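Local coordinates for protein 5-oxoprolinase subunit A (Thermus thermophilus, PDB 2DFA) that probably cleaves 5-oxoproline to L-glutamate at the cost of ATP hydrolysis, working as the A subunit of a complex with two partner proteins, at residues V28-L33 against G56-A61; L103-V108 against P137-V142; R159-A164 against A217-I222; F165-Y170 against E190-R195. All blocks are in the same frame, centred on the assembly; numbering follows the deposited sequence. Where two conformers were deposited one is given.

Contact 1 of 4, residues V28-L33 against G56-A61; sequences VSSANL and GVAVGA
Ala31 is held through both of its backbone polar atoms by the segment 56-61: its N donates to Ala58 O at 2.8 Å, and its O accepts from Gly60 N at 2.9 Å. Ala58 N to Ser29 O and Leu33 N to Gly60 O complete the set, the pattern of two parallel strands, here the neighbours of a beta-alpha-beta unit whose crossover is helix 42-54. The unit belongs to a curled parallel sheet, consistent with the barrel-like folds of the glycoside hydrolase and deacetylase superfamily. Ser29 O has a second donor where strand 58-61 begins, a water that also donates to Gly56 O. Gly56, with positive phi, is the C-prime residue of the Schellman motif that ends the crossover helix.

The two faces of the sheet illustrate a division of labour. Ser30, Asn32 and Ala58 point to one face, where Asn32 ND2 binds Asp8 and Asn6 and Asn32 OD1 binds His107; a possible vacant metal site, unconfirmed, lies beside it. Ala31, Leu33, Val59 and Ala61 point to the other, where Leu33 and Val59 touch helices 42-54 and 80-100 and Ala61 touches helix 80-100. At the start of the pair, Val57 CG1, anti to its own backbone N (chi1 176°), lies 3.9 Å from Ala31 CB and 4.2 Å from Val28 CG2, while CG2 of Val57 rests against Val28 O. Farther along, Leu33 and Val59 cross at about a right angle, and the tightest apolar approach is the 3.5 Å between Leu33 CD2 and Val59 CG1.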
loop_
_atom_site.group_PDB
_atom_site.type_symbol
_atom_site.label_atom_id
_atom_site.label_comp_id
_atom_site.label_asym_id
_atom_site.label_seq_id
_atom_site.Cartn_x
_atom_site.Cartn_y
_atom_site.Cartn_z
ATOM N N VAL A 28 -27.973 -10.059 -11.861
ATOM C CA VAL A 28 -27.601 -9.013 -12.812
ATOM C C VAL A 28 -27.107 -9.540 -14.149
ATOM O O VAL A 28 -26.758 -10.714 -14.267
ATOM C CB VAL A 28 -26.509 -8.095 -12.209
ATOM C CG1 VAL A 28 -26.998 -7.503 -10.896
ATOM C CG2 VAL A 28 -25.234 -8.883 -11.978
ATOM N N SER A 29 -27.084 -8.676 -15.158
ATOM C CA SER A 29 -26.596 -9.078 -16.469
ATOM C C SER A 29 -25.168 -8.585 -16.698
ATOM O O SER A 29 -24.460 -9.124 -17.536
ATOM C CB SER A 29 -27.523 -8.575 -17.588
ATOM O OG SER A 29 -27.705 -7.171 -17.538
ATOM N N SER A 30 -24.747 -7.564 -15.951
ATOM C CA SER A 30 -23.385 -7.040 -16.075
ATOM C C SER A 30 -22.849 -6.685 -14.689
ATOM O O SER A 30 -23.613 -6.358 -13.784
ATOM C CB SER A 30 -23.329 -5.795 -16.980
ATOM O OG SER A 30 -23.572 -6.108 -18.342
ATOM N N ALA A 31 -21.533 -6.767 -14.528
ATOM C CA ALA A 31 -20.909 -6.444 -13.249
ATOM C C ALA A 31 -19.717 -5.522 -13.488
ATOM O O ALA A 31 -19.053 -5.607 -14.522
ATOM C CB ALA A 31 -20.454 -7.716 -12.557
ATOM N N ASN A 32 -19.466 -4.633 -12.533
ATOM C CA ASN A 32 -18.350 -3.699 -12.617
ATOM C C ASN A 32 -17.348 -4.204 -11.585
ATOM O O ASN A 32 -17.570 -4.075 -10.385
ATOM C CB ASN A 32 -18.817 -2.289 -12.253
ATOM C CG ASN A 32 -20.194 -1.965 -12.815
ATOM O OD1 ASN A 32 -20.411 -2.004 -14.028
ATOM N ND2 ASN A 32 -21.132 -1.649 -11.931
ATOM N N LEU A 33 -16.259 -4.798 -12.054
ATOM C CA LEU A 33 -15.250 -5.352 -11.162
ATOM C C LEU A 33 -14.132 -4.395 -10.776
ATOM O O LEU A 33 -13.563 -3.712 -11.631
ATOM C CB LEU A 33 -14.643 -6.613 -11.785
ATOM C CG LEU A 33 -15.387 -7.925 -11.500
ATOM C CD1 LEU A 33 -16.871 -7.778 -11.806
ATOM C CD2 LEU A 33 -14.771 -9.033 -12.320
ATOM N N GLY A 56 -22.717 -16.427 -16.415
ATOM C CA GLY A 56 -22.967 -15.759 -17.681
ATOM C C GLY A 56 -23.191 -14.260 -17.556
ATOM O O GLY A 56 -24.000 -13.682 -18.287
ATOM N N VAL A 57 -22.473 -13.632 -16.628
ATOM C CA VAL A 57 -22.573 -12.191 -16.393
ATOM C C VAL A 57 -21.453 -11.475 -17.157
ATOM O O VAL A 57 -20.306 -11.925 -17.149
ATOM C CB VAL A 57 -22.431 -11.875 -14.885
ATOM C CG1 VAL A 57 -22.427 -10.369 -14.657
ATOM C CG2 VAL A 57 -23.574 -12.528 -14.107
ATOM N N ALA A 58 -21.791 -10.373 -17.820
ATOM C CA ALA A 58 -20.806 -9.603 -18.582
ATOM C C ALA A 58 -19.940 -8.822 -17.600
ATOM O O ALA A 58 -20.452 -8.228 -16.659
ATOM C CB ALA A 58 -21.504 -8.643 -19.532
ATOM N N VAL A 59 -18.633 -8.808 -17.832
ATOM C CA VAL A 59 -17.729 -8.110 -16.925
ATOM C C VAL A 59 -17.143 -6.826 -17.498
ATOM O O VAL A 59 -16.653 -6.798 -18.626
ATOM C CB VAL A 59 -16.574 -9.049 -16.494
ATOM C CG1 VAL A 59 -15.544 -8.285 -15.655
ATOM C CG2 VAL A 59 -17.140 -10.219 -15.707
ATOM N N GLY A 60 -17.199 -5.763 -16.703
ATOM C CA GLY A 60 -16.647 -4.486 -17.112
ATOM C C GLY A 60 -15.691 -4.021 -16.023
ATOM O O GLY A 60 -15.734 -4.538 -14.904
ATOM N N ALA A 61 -14.836 -3.052 -16.340
ATOM C CA ALA A 61 -13.876 -2.534 -15.363
ATOM C C ALA A 61 -14.493 -1.429 -14.516
ATOM O O ALA A 61 -15.257 -0.600 -15.008
ATOM C CB ALA A 61 -12.626 -2.011 -16.077
HETATM O O HOH W 1 -25.062 -11.067 -19.219
#

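Contact 2 of 4, residues L103-V108 against P137-V142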
loop_
_atom_site.group_PDB
_atom_site.type_symbol
_atom_site.label_atom_id
_atom_site.label_comp_id
_atom_site.label_asym_id
_atom_site.label_seq_id
_atom_site.Cartn_x
_atom_site.Cartn_y
_atom_site.Cartn_z
ATOM N N LEU A 103 -12.948 -14.503 -21.744
ATOM C CA LEU A 103 -14.053 -13.553 -21.760
ATOM C C LEU A 103 -13.598 -12.188 -22.252
ATOM O O LEU A 103 -12.435 -11.811 -22.095
ATOM C CB LEU A 103 -14.645 -13.399 -20.356
ATOM C CG LEU A 103 -15.223 -14.650 -19.692
ATOM C CD1 LEU A 103 -15.619 -14.336 -18.261
ATOM C CD2 LEU A 103 -16.427 -15.142 -20.489
ATOM N N PRO A 104 -14.515 -11.422 -22.860
ATOM C CA PRO A 104 -14.144 -10.095 -23.352
ATOM C C PRO A 104 -14.393 -9.052 -22.264
ATOM O O PRO A 104 -15.126 -9.309 -21.307
ATOM C CB PRO A 104 -15.083 -9.907 -24.533
ATOM C CG PRO A 104 -16.360 -10.521 -24.001
ATOM C CD PRO A 104 -15.868 -11.798 -23.316
ATOM N N LEU A 105 -13.762 -7.890 -22.398
ATOM C CA LEU A 105 -13.982 -6.799 -21.455
ATOM C C LEU A 105 -15.225 -6.127 -22.029
ATOM O O LEU A 105 -15.191 -5.580 -23.129
ATOM C CB LEU A 105 -12.808 -5.823 -21.460
ATOM C CG LEU A 105 -12.991 -4.620 -20.534
ATOM C CD1 LEU A 105 -13.127 -5.093 -19.083
ATOM C CD2 LEU A 105 -11.808 -3.672 -20.696
ATOM N N HIS A 106 -16.320 -6.181 -21.283
ATOM C CA HIS A 106 -17.600 -5.648 -21.740
ATOM C C HIS A 106 -17.784 -4.135 -21.715
ATOM O O HIS A 106 -18.377 -3.559 -22.631
ATOM C CB HIS A 106 -18.712 -6.329 -20.942
ATOM C CG HIS A 106 -20.092 -5.908 -21.333
ATOM N ND1 HIS A 106 -20.845 -5.036 -20.577
ATOM C CD2 HIS A 106 -20.871 -6.271 -22.381
ATOM C CE1 HIS A 106 -22.032 -4.886 -21.137
ATOM N NE2 HIS A 106 -22.074 -5.623 -22.232
ATOM N N HIS A 107 -17.283 -3.483 -20.673
ATOM C CA HIS A 107 -17.436 -2.039 -20.565
ATOM C C HIS A 107 -16.491 -1.476 -19.508
ATOM O O HIS A 107 -15.688 -2.201 -18.926
ATOM C CB HIS A 107 -18.875 -1.702 -20.155
ATOM C CG HIS A 107 -19.251 -2.230 -18.803
ATOM N ND1 HIS A 107 -19.599 -3.546 -18.585
ATOM C CD2 HIS A 107 -19.278 -1.630 -17.589
ATOM C CE1 HIS A 107 -19.822 -3.734 -17.297
ATOM N NE2 HIS A 107 -19.632 -2.586 -16.670
ATOM N N VAL A 108 -16.593 -0.173 -19.294
ATOM C CA VAL A 108 -15.814 0.505 -18.267
ATOM C C VAL A 108 -16.760 1.463 -17.563
ATOM O O VAL A 108 -17.593 2.118 -18.198
ATOM C CB VAL A 108 -14.627 1.308 -18.846
ATOM C CG1 VAL A 108 -13.944 2.099 -17.718
ATOM C CG2 VAL A 108 -13.618 0.365 -19.495
ATOM N N PRO A 137 -10.810 1.276 -28.627
ATOM C CA PRO A 137 -11.765 2.259 -29.157
ATOM C C PRO A 137 -13.224 1.760 -29.131
ATOM O O PRO A 137 -14.177 2.529 -29.144
ATOM C CB PRO A 137 -11.356 2.593 -30.593
ATOM C CG PRO A 137 -10.020 1.913 -30.875
ATOM C CD PRO A 137 -9.968 0.811 -29.718
ATOM N N GLY A 138 -13.393 0.440 -29.143
ATOM C CA GLY A 138 -14.728 -0.139 -29.202
ATOM C C GLY A 138 -15.392 -0.331 -27.847
ATOM O O GLY A 138 -16.566 -0.699 -27.765
ATOM N N LEU A 139 -14.648 -0.074 -26.774
ATOM C CA LEU A 139 -15.183 -0.225 -25.420
ATOM C C LEU A 139 -16.233 0.815 -25.045
ATOM O O LEU A 139 -15.988 2.022 -25.125
ATOM C CB LEU A 139 -14.050 -0.149 -24.395
ATOM C CG LEU A 139 -13.295 -1.417 -24.008
ATOM C CD1 LEU A 139 -12.096 -1.037 -23.138
ATOM C CD2 LEU A 139 -14.234 -2.362 -23.247
ATOM N N PRO A 140 -17.425 0.364 -24.623
ATOM C CA PRO A 140 -18.452 1.337 -24.242
ATOM C C PRO A 140 -18.154 1.877 -22.844
ATOM O O PRO A 140 -17.638 1.159 -21.991
ATOM C CB PRO A 140 -19.736 0.519 -24.284
ATOM C CG PRO A 140 -19.272 -0.839 -23.892
ATOM C CD PRO A 140 -17.981 -1.000 -24.656
ATOM N N LEU A 141 -18.460 3.146 -22.627
ATOM C CA LEU A 141 -18.239 3.770 -21.333
ATOM C C LEU A 141 -19.598 4.072 -20.726
ATOM O O LEU A 141 -20.450 4.683 -21.374
ATOM C CB LEU A 141 -17.434 5.064 -21.503
ATOM C CG LEU A 141 -17.001 5.831 -20.249
ATOM C CD1 LEU A 141 -16.190 4.915 -19.332
ATOM C CD2 LEU A 141 -16.176 7.045 -20.663
ATOM N N VAL A 142 -19.809 3.613 -19.498
ATOM C CA VAL A 142 -21.060 3.848 -18.786
ATOM C C VAL A 142 -20.968 5.232 -18.155
ATOM O O VAL A 142 -20.005 5.537 -17.447
ATOM C CB VAL A 142 -21.277 2.780 -17.685
ATOM C CG1 VAL A 142 -22.529 3.094 -16.870
ATOM C CG2 VAL A 142 -21.393 1.411 -18.326
#
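Val108 bridges to Leu141 through two backbone hydrogen bonds, Val108 N to Pro140 O at 3.2 Å and the nearly straight Val142 N to Val108 O at 3.0 Å. This single bridge is consistent with a link that helps close the curled sheet of a barrel-like fold: the segment 103-108 has no regular strand form, yet it also bonds by backbone to Val59 and Ala61, and so spans from strand 58-62 to strand 141-143.

Side-chain polar bonds lie within 103-108 or outside the pair. His106 ND1 and His107 ND1 are hydrogen-bonded at 2.8 Å, and either could be the donor; each ring meets the other at its edge, while the NE2 atoms reach Phe250 OXT and Asn32 OD1 respectively.

Apolar contact is carried mainly by Leu139, whose side chain crosses that of Leu105 at about a right angle, CD1 against Leu105 CD2 at 3.6 Å and CD2 against Leu105 O. An alanine here would probably open a gap beside Leu105 and Val108, next to Val132 of helix 122-135. Leu141 CD1 lies against Val108 O and CG1. Pro140 brings its ring carbons against the backbone of the facing segment, CG lying 3.1 Å from His106 O.

Contact 3 of 4, residues R159-A164 against A217-I222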
loop_
_atom_site.group_PDB
_atom_site.type_symbol
_atom_site.label_atom_id
_atom_site.label_comp_id
_atom_site.label_asym_id
_atom_site.label_seq_id
_atom_site.Cartn_x
_atom_site.Cartn_y
_atom_site.Cartn_z
ATOM N N ARG A 159 -18.339 5.024 -27.592
ATOM C CA ARG A 159 -19.745 4.658 -27.530
ATOM C C ARG A 159 -20.108 4.873 -26.066
ATOM O O ARG A 159 -19.360 4.457 -25.173
ATOM C CB ARG A 159 -19.942 3.188 -27.882
ATOM C CG ARG A 159 -21.314 2.656 -27.506
ATOM C CD ARG A 159 -21.391 1.151 -27.695
ATOM N NE ARG A 159 -22.616 0.602 -27.124
ATOM C CZ ARG A 159 -22.790 -0.682 -26.832
ATOM N NH1 ARG A 159 -21.816 -1.553 -27.062
ATOM N NH2 ARG A 159 -23.931 -1.094 -26.293
ATOM N N VAL A 160 -21.241 5.517 -25.809
ATOM C CA VAL A 160 -21.654 5.770 -24.433
ATOM C C VAL A 160 -22.909 4.995 -24.052
ATOM O O VAL A 160 -23.805 4.804 -24.869
ATOM C CB VAL A 160 -21.894 7.278 -24.196
ATOM C CG1 VAL A 160 -20.625 8.059 -24.495
ATOM C CG2 VAL A 160 -23.046 7.766 -25.059
ATOM N N VAL A 161 -22.952 4.545 -22.803
ATOM C CA VAL A 161 -24.082 3.791 -22.269
ATOM C C VAL A 161 -24.676 4.585 -21.111
ATOM O O VAL A 161 -23.977 4.892 -20.144
ATOM C CB VAL A 161 -23.631 2.404 -21.749
ATOM C CG1 VAL A 161 -24.818 1.647 -21.192
ATOM C CG2 VAL A 161 -22.975 1.614 -22.870
ATOM N N LEU A 162 -25.963 4.913 -21.209
ATOM C CA LEU A 162 -26.637 5.695 -20.177
ATOM C C LEU A 162 -27.139 4.887 -18.991
ATOM O O LEU A 162 -27.906 3.935 -19.140
ATOM C CB LEU A 162 -27.794 6.484 -20.795
ATOM C CG LEU A 162 -27.378 7.407 -21.944
ATOM C CD1 LEU A 162 -28.575 8.236 -22.394
ATOM C CD2 LEU A 162 -26.243 8.321 -21.485
ATOM N N GLU A 163 -26.710 5.296 -17.803
ATOM C CA GLU A 163 -27.076 4.622 -16.567
ATOM C C GLU A 163 -28.154 5.361 -15.782
ATOM O O GLU A 163 -28.174 6.592 -15.734
ATOM C CB GLU A 163 -25.825 4.449 -15.702
ATOM C CG GLU A 163 -26.069 3.866 -14.333
ATOM C CD GLU A 163 -24.772 3.509 -13.627
ATOM O OE1 GLU A 163 -23.890 4.388 -13.507
ATOM O OE2 GLU A 163 -24.639 2.346 -13.192
ATOM N N ALA A 164 -29.054 4.594 -15.177
ATOM C CA ALA A 164 -30.135 5.146 -14.366
ATOM C C ALA A 164 -30.087 4.428 -13.025
ATOM O O ALA A 164 -29.610 3.291 -12.938
ATOM C CB ALA A 164 -31.491 4.919 -15.049
ATOM N N ALA A 217 -32.729 4.658 -19.690
ATOM C CA ALA A 217 -31.909 3.685 -18.993
ATOM C C ALA A 217 -31.400 2.537 -19.855
ATOM O O ALA A 217 -32.121 1.566 -20.091
ATOM C CB ALA A 217 -32.686 3.132 -17.809
ATOM N N ASP A 218 -30.163 2.645 -20.330
ATOM C CA ASP A 218 -29.577 1.566 -21.116
ATOM C C ASP A 218 -29.223 0.503 -20.084
ATOM O O ASP A 218 -29.288 -0.699 -20.344
ATOM C CB ASP A 218 -28.311 2.030 -21.845
ATOM C CG ASP A 218 -28.601 3.049 -22.933
ATOM O OD1 ASP A 218 -29.654 2.925 -23.599
ATOM O OD2 ASP A 218 -27.772 3.961 -23.140
ATOM N N THR A 219 -28.862 0.968 -18.892
ATOM C CA THR A 219 -28.513 0.072 -17.802
ATOM C C THR A 219 -29.011 0.647 -16.478
ATOM O O THR A 219 -29.068 1.863 -16.302
ATOM C CB THR A 219 -26.974 -0.157 -17.730
ATOM O OG1 THR A 219 -26.676 -1.097 -16.690
ATOM C CG2 THR A 219 -26.251 1.151 -17.450
ATOM N N LEU A 220 -29.387 -0.238 -15.564
ATOM C CA LEU A 220 -29.875 0.152 -14.247
ATOM C C LEU A 220 -28.864 -0.285 -13.189
ATOM O O LEU A 220 -28.535 -1.467 -13.094
ATOM C CB LEU A 220 -31.217 -0.522 -13.959
ATOM C CG LEU A 220 -32.397 -0.181 -14.876
ATOM C CD1 LEU A 220 -33.594 -1.052 -14.507
ATOM C CD2 LEU A 220 -32.743 1.291 -14.744
ATOM N N CYS A 221 -28.385 0.664 -12.389
ATOM C CA CYS A 221 -27.410 0.351 -11.348
ATOM C C CYS A 221 -28.060 -0.111 -10.052
ATOM O O CYS A 221 -29.034 0.478 -9.590
ATOM C CB CYS A 221 -26.531 1.566 -11.052
ATOM S SG CYS A 221 -25.337 1.303 -9.703
ATOM N N ILE A 222 -27.506 -1.170 -9.471
ATOM C CA ILE A 222 -28.002 -1.718 -8.214
ATOM C C ILE A 222 -26.895 -1.641 -7.166
ATOM O O ILE A 222 -25.749 -1.995 -7.443
ATOM C CB ILE A 222 -28.415 -3.195 -8.365
ATOM C CG1 ILE A 222 -29.434 -3.342 -9.497
ATOM C CG2 ILE A 222 -28.986 -3.710 -7.052
ATOM C CD1 ILE A 222 -30.655 -2.450 -9.355
#
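Ala164 meets the segment 217-222 with both backbone and methyl group. Its N donates to Thr219 O, and its O receives Cys221 N at 3.0 Å, nearly along the C=O axis. CB of Ala164 sits 3.5 Å from Ala217 CB, tighter than usual for two carbons, and 3.9 Å from Leu220 CD2, under the cover of Met199 from helix 189-201.

Asp218 plays a different part, standing just before strand 219-222 begins. With CG anti to its carbonyl carbon (chi1 -68°), the carboxylate turns back to Leu162, and OD2 takes Leu162 N at 2.8 Å on its anti side, 20° out of the carboxylate plane. A side chain thus supplies the acceptor where strand pairing starts. The same residue, Leu162, is gripped at its other polar atom too: its O accepts from Asp218 N at 2.9 Å and from Thr219 N at 3.1 Å. Val161 CG1 packs against Asp218 CB.

These are parallel strands, 160-164 beside 219-222, within the curled parallel sheet, consistent with a barrel-like fold, and the short segments cross at -44°, in keeping with a strongly twisted sheet. Strand 2-9 flanks 219-222 on its other edge.

Thr219 and Glu163 point to one face of the sheet. Thr219 CG2 lies against Glu163 CB, while OG1 bonds to Asp4 and Asn6. The extended Glu163 chain brings OE2 to 3.0 Å from Cys221 CB; that oxygen forms a salt bridge with Lys109 and accepts from Asn6.

Contact 4 of 4, residues F165-Y170 against E190-R195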
loop_
_atom_site.group_PDB
_atom_site.type_symbol
_atom_site.label_atom_id
_atom_site.label_comp_id
_atom_site.label_asym_id
_atom_site.label_seq_id
_atom_site.Cartn_x
_atom_site.Cartn_y
_atom_site.Cartn_z
ATOM N N PHE A 165 -30.586 5.083 -11.982
ATOM C CA PHE A 165 -30.556 4.507 -10.645
ATOM C C PHE A 165 -31.928 4.371 -10.001
ATOM O O PHE A 165 -32.440 5.320 -9.412
ATOM C CB PHE A 165 -29.661 5.355 -9.737
ATOM C CG PHE A 165 -28.286 5.588 -10.292
ATOM C CD1 PHE A 165 -28.085 6.494 -11.329
ATOM C CD2 PHE A 165 -27.193 4.884 -9.794
ATOM C CE1 PHE A 165 -26.813 6.695 -11.862
ATOM C CE2 PHE A 165 -25.919 5.079 -10.320
ATOM C CZ PHE A 165 -25.731 5.988 -11.358
ATOM N N PRO A 166 -32.534 3.178 -10.091
ATOM C CA PRO A 166 -33.855 2.969 -9.493
ATOM C C PRO A 166 -33.876 3.158 -7.974
ATOM O O PRO A 166 -34.938 3.363 -7.387
ATOM C CB PRO A 166 -34.206 1.542 -9.918
ATOM C CG PRO A 166 -32.864 0.888 -10.082
ATOM C CD PRO A 166 -32.064 1.961 -10.774
ATOM N N GLU A 167 -32.707 3.110 -7.342
ATOM C CA GLU A 167 -32.626 3.270 -5.890
ATOM C C GLU A 167 -32.349 4.694 -5.427
ATOM O O GLU A 167 -32.314 4.961 -4.224
ATOM C CB GLU A 167 -31.545 2.355 -5.317
ATOM C CG GLU A 167 -31.776 0.877 -5.556
ATOM C CD GLU A 167 -30.679 0.026 -4.941
ATOM O OE1 GLU A 167 -30.632 -0.079 -3.696
ATOM O OE2 GLU A 167 -29.858 -0.527 -5.701
ATOM N N ARG A 168 -32.145 5.609 -6.369
ATOM C CA ARG A 168 -31.859 6.996 -6.021
ATOM C C ARG A 168 -32.958 7.928 -6.502
ATOM O O ARG A 168 -33.510 7.735 -7.585
ATOM C CB ARG A 168 -30.523 7.429 -6.632
ATOM C CG ARG A 168 -29.320 6.696 -6.062
ATOM C CD ARG A 168 -29.128 7.034 -4.587
ATOM N NE ARG A 168 -28.847 8.455 -4.390
ATOM C CZ ARG A 168 -27.742 9.062 -4.810
ATOM N NH1 ARG A 168 -26.805 8.374 -5.451
ATOM N NH2 ARG A 168 -27.575 10.360 -4.598
ATOM N N ALA A 169 -33.274 8.937 -5.696
ATOM C CA ALA A 169 -34.306 9.898 -6.063
ATOM C C ALA A 169 -33.735 10.882 -7.076
ATOM O O ALA A 169 -32.539 11.188 -7.060
ATOM C CB ALA A 169 -34.799 10.645 -4.830
ATOM N N TYR A 170 -34.604 11.366 -7.958
ATOM C CA TYR A 170 -34.222 12.327 -8.983
ATOM C C TYR A 170 -34.881 13.677 -8.718
ATOM O O TYR A 170 -35.910 13.755 -8.051
ATOM C CB TYR A 170 -34.655 11.838 -10.368
ATOM C CG TYR A 170 -33.776 10.761 -10.956
ATOM C CD1 TYR A 170 -33.722 9.486 -10.395
ATOM C CD2 TYR A 170 -33.004 11.016 -12.088
ATOM C CE1 TYR A 170 -32.918 8.488 -10.951
ATOM C CE2 TYR A 170 -32.198 10.032 -12.652
ATOM C CZ TYR A 170 -32.161 8.771 -12.081
ATOM O OH TYR A 170 -31.362 7.804 -12.638
ATOM N N GLU A 190 -39.576 -2.841 -3.272
ATOM C CA GLU A 190 -40.823 -2.777 -4.032
ATOM C C GLU A 190 -40.933 -1.478 -4.846
ATOM O O GLU A 190 -41.283 -1.474 -6.017
ATOM C CB GLU A 190 -41.989 -2.878 -3.044
ATOM C CG GLU A 190 -41.806 -4.002 -2.023
ATOM C CD GLU A 190 -41.952 -5.338 -2.712
ATOM O OE1 GLU A 190 -41.212 -5.593 -3.652
ATOM O OE2 GLU A 190 -42.779 -6.138 -2.264
ATOM N N GLU A 191 -40.658 -0.339 -4.172
ATOM C CA GLU A 191 -40.699 0.937 -4.884
ATOM C C GLU A 191 -39.585 1.031 -5.932
ATOM O O GLU A 191 -39.763 1.535 -7.031
ATOM C CB GLU A 191 -40.560 2.081 -3.875
ATOM C CG GLU A 191 -40.858 3.444 -4.509
ATOM C CD GLU A 191 -40.543 4.554 -3.529
ATOM O OE1 GLU A 191 -41.035 4.506 -2.409
ATOM O OE2 GLU A 191 -39.855 5.500 -3.924
ATOM N N ALA A 192 -38.391 0.560 -5.537
ATOM C CA ALA A 192 -37.276 0.565 -6.475
ATOM C C ALA A 192 -37.605 -0.237 -7.736
ATOM O O ALA A 192 -37.306 0.150 -8.856
ATOM C CB ALA A 192 -36.068 -0.049 -5.772
ATOM N N ALA A 193 -38.205 -1.420 -7.520
ATOM C CA ALA A 193 -38.645 -2.212 -8.661
ATOM C C ALA A 193 -39.707 -1.460 -9.470
ATOM O O ALA A 193 -39.737 -1.477 -10.693
ATOM C CB ALA A 193 -39.236 -3.514 -8.125
ATOM N N ARG A 194 -40.628 -0.822 -8.723
ATOM C CA ARG A 194 -41.644 0.009 -9.359
ATOM C C ARG A 194 -41.008 1.080 -10.251
ATOM O O ARG A 194 -41.373 1.281 -11.403
ATOM C CB ARG A 194 -42.455 0.677 -8.245
ATOM C CG ARG A 194 -43.840 1.116 -8.721
ATOM C CD ARG A 194 -44.549 2.042 -7.717
ATOM N NE ARG A 194 -44.194 1.716 -6.332
ATOM C CZ ARG A 194 -44.598 0.528 -5.856
ATOM N NH1 ARG A 194 -45.241 -0.311 -6.647
ATOM N NH2 ARG A 194 -44.404 0.230 -4.570
ATOM N N ARG A 195 -40.045 1.809 -9.654
ATOM C CA ARG A 195 -39.345 2.850 -10.399
ATOM C C ARG A 195 -38.582 2.270 -11.596
ATOM O O ARG A 195 -38.554 2.824 -12.685
ATOM C CB ARG A 195 -38.373 3.542 -9.436
ATOM C CG ARG A 195 -39.097 4.315 -8.331
ATOM C CD ARG A 195 -38.156 4.736 -7.190
ATOM N NE ARG A 195 -37.109 5.645 -7.671
ATOM C CZ ARG A 195 -37.393 6.959 -7.689
ATOM N NH1 ARG A 195 -38.580 7.381 -7.291
ATOM N NH2 ARG A 195 -36.463 7.833 -8.079
HETATM O O HOH W 2 -37.165 10.630 -7.432
#
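Pro166 CB rests 3.6 Å from Ala192 O, and Pro166 O lies between Ala192 CB and the side chain of Arg195, one turn further along the helix. Pro166 is the second residue of a type I beta turn from Phe165 to Arg168, closed by Arg168 N to Phe165 O, and this turn follows strand 160-164 and packs on helix 189-201. Arg195 NE makes a weak hydrogen bond to Pro166 O at 3.2 Å, the oxygen lying at the edge of the guanidinium near its plane. Glu167 adds a loose touch, CG to Ala192 CB, and sends its carboxylate to His223 N. Arg168 takes part through its carbonyl: Arg195 NH2 donates to Arg168 O at 3.0 Å from above the carbonyl plane. The bend of the arginine at chi3 (62°) brings NE round to the turn.

Past the turn, Ala169 CA lies near the same NH2. Tyr170 follows, its CD1 4.0 Å from Arg195 NH2, which stands at the ring edge; the ring and guanidinium planes are 35° apart. A water accepts from both Tyr170 N and Arg195 NH2, and Tyr170 OH accepts from Phe165 N, closing the segment on itself.

An alanine in place of Arg195 would probably leave Pro166 O and Arg168 O without these donors and the bridging water with Tyr170 N but without its second donor. One cationic group thus gathers neutral carbonyls rather than a carboxylate, so in this contact the charge is probably met by the dipoles of carbonyls and a water.

In the fold
Read from the N terminus, contact 1 closes first, round helix 42-54, pairing strands 30-34 and 58-62. Contact 2 then closes the path through helices 112-120 and 122-135, and it touches contact 1, since the backbone of 103-108 also bonds to strand 58-62. Contact 3 comes next in series and ties strand 160-164, neighbour of 141-143, to strand 219-222. Its long loop contains contact 4, which fastens the turn after strand 160-164 to helix 189-201; no two loops cross. Contacts 1 to 3 all reach the same curled parallel sheet, whereas contact 4 joins a loop to an outer helix, its centre about 26 Å from that of contact 2.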